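Local atomic coordinates of outer membrane protein YopM (Yersinia pestis, PDB entry 1G9U), a protein that is a secreted leucine-rich-repeat effector thought to alter host cell physiology and promote bacterial survival in host tissues, and forms a tetrameric hollow cylinder. Residues A[126-131]-A[145-150]. Residues are numbered along the deposited sequence; the frame is centred on the assembly and turned at random.
Sequences LSDLPP and KLPELQ. With ACT (acetate ion), chain F.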
# COMPACT_ATOMS: atom_id res chain seq x y z
N LEU A 126 32.37 23.16 1.33
CA LEU A 126 33.48 22.60 2.10
C LEU A 126 34.76 23.37 1.85
O LEU A 126 35.01 23.66 0.68
CB LEU A 126 33.80 21.19 1.57
CG LEU A 126 33.22 20.04 2.39
CD1 LEU A 126 33.92 18.75 2.03
CD2 LEU A 126 33.30 20.39 3.87
N SER A 127 35.65 23.64 2.80
CA SER A 127 36.91 24.28 2.34
C SER A 127 37.92 23.20 1.95
O SER A 127 37.59 22.01 2.11
CB SER A 127 37.50 25.20 3.40
OG SER A 127 37.70 26.52 2.94
N ASP A 128 39.11 23.60 1.50
CA ASP A 128 40.15 22.60 1.16
C ASP A 128 40.33 21.60 2.28
O ASP A 128 39.92 21.90 3.42
CB ASP A 128 41.44 23.33 0.78
CG ASP A 128 41.37 23.91 -0.63
OD1 ASP A 128 41.04 23.25 -1.64
OD2 ASP A 128 41.67 25.12 -0.68
N LEU A 129 40.78 20.37 2.12
CA LEU A 129 40.69 19.49 3.31
C LEU A 129 42.02 19.12 3.89
O LEU A 129 42.97 19.47 3.16
CB LEU A 129 39.93 18.25 2.83
CG LEU A 129 38.69 18.70 2.03
CD1 LEU A 129 38.55 17.84 0.80
CD2 LEU A 129 37.49 18.70 2.96
N PRO A 130 42.13 18.41 5.01
CA PRO A 130 43.45 17.96 5.51
C PRO A 130 44.16 17.26 4.36
O PRO A 130 43.48 16.79 3.43
CB PRO A 130 43.17 17.01 6.66
CG PRO A 130 41.72 17.08 6.93
CD PRO A 130 41.07 17.95 5.90
N PRO A 131 45.47 17.15 4.28
CA PRO A 131 46.06 16.63 3.03
C PRO A 131 46.18 15.12 2.94
O PRO A 131 46.39 14.57 1.84
CB PRO A 131 47.42 17.35 3.01
CG PRO A 131 47.60 17.97 4.36
CD PRO A 131 46.51 17.45 5.27
N LYS A 145 29.16 23.56 -4.10
CA LYS A 145 30.45 23.33 -4.75
C LYS A 145 31.49 22.75 -3.79
O LYS A 145 31.42 23.04 -2.61
CB LYS A 145 31.03 24.59 -5.40
CG LYS A 145 30.87 24.55 -6.93
CD LYS A 145 29.64 25.36 -7.32
CE LYS A 145 29.35 25.29 -8.80
NZ LYS A 145 27.96 25.75 -9.11
N LEU A 146 32.40 21.94 -4.31
CA LEU A 146 33.43 21.31 -3.47
C LEU A 146 34.79 21.91 -3.80
O LEU A 146 34.90 22.49 -4.87
CB LEU A 146 33.52 19.81 -3.73
CG LEU A 146 32.31 18.94 -3.41
CD1 LEU A 146 32.30 17.73 -4.33
CD2 LEU A 146 32.37 18.57 -1.93
N PRO A 147 35.81 21.71 -2.98
CA PRO A 147 37.14 22.16 -3.36
C PRO A 147 37.66 21.26 -4.49
O PRO A 147 36.90 20.36 -4.87
CB PRO A 147 38.00 21.89 -2.13
CG PRO A 147 37.24 20.86 -1.35
CD PRO A 147 35.78 21.03 -1.67
N GLU A 148 38.86 21.48 -4.97
CA GLU A 148 39.63 20.83 -6.02
C GLU A 148 40.18 19.49 -5.57
O GLU A 148 41.35 19.43 -5.16
CB GLU A 148 40.81 21.72 -6.42
CG GLU A 148 40.72 22.32 -7.81
CD GLU A 148 41.60 21.59 -8.81
OE1 GLU A 148 42.27 20.60 -8.41
OE2 GLU A 148 41.63 21.97 -10.00
N LEU A 149 39.36 18.46 -5.63
CA LEU A 149 39.51 17.10 -5.18
C LEU A 149 40.74 16.44 -5.78
O LEU A 149 41.35 15.63 -5.09
CB LEU A 149 38.25 16.25 -5.50
CG LEU A 149 36.99 16.73 -4.74
CD1 LEU A 149 35.77 15.89 -5.04
CD2 LEU A 149 37.26 16.78 -3.23
N GLN A 150 41.09 16.77 -7.02
CA GLN A 150 42.21 16.02 -7.59
C GLN A 150 43.57 16.41 -6.99
O GLN A 150 44.55 15.80 -7.43
CB GLN A 150 42.31 16.17 -9.11
CG GLN A 150 42.99 17.51 -9.42
CD GLN A 150 41.97 18.41 -10.12
OE1 GLN A 150 42.20 18.69 -11.29
NE2 GLN A 150 40.91 18.73 -9.37
C ACT F . 41.31 20.05 -1.86
O ACT F . 40.45 20.36 -2.80
OXT ACT F . 41.14 20.34 -0.63
CH3 ACT F . 42.57 19.31 -2.16
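P147 is the bump of this contact: its ring projects from 145-150 into a shallow hollow that L126, S127, D128 and L129 form in the preceding repeat. The ring carbons are shared among several neighbours. CD rests 3.8 Å from CB of L126 and 3.6 Å from O of L126, CG faces the carbonyl O of S127 at 3.7 Å, and CB lies 3.4 Å from OD1 of D128. CD1 of L129 comes within 3.9 Å of P147 CG, the two side chains crossing at about a right angle; L129 has CG beside its own backbone N (chi1 -47°), which brings its CD1 methyl to the ring. Leucine methyls also meet, CD1 of L126 standing 4.3 Å from CD2 of L146 and CD1 of L129 approaching CD2 of L149 at 4.4 Å. No hydrogen bond joins the two segments directly, yet an acetate, probably from the crystallisation liquor, sits against P147, D128 and L129, and the backbone N of L129 donates to its OXT over 2.8 Å, the N-H...O angle of 144° making the bond somewhat bent. L126 also touches L106, while L149 reaches P169. Such stacking of equivalent loops, proline and leucine against leucine, is characteristic of a leucine-rich-repeat solenoid, here where LRR 3 abuts LRR 4.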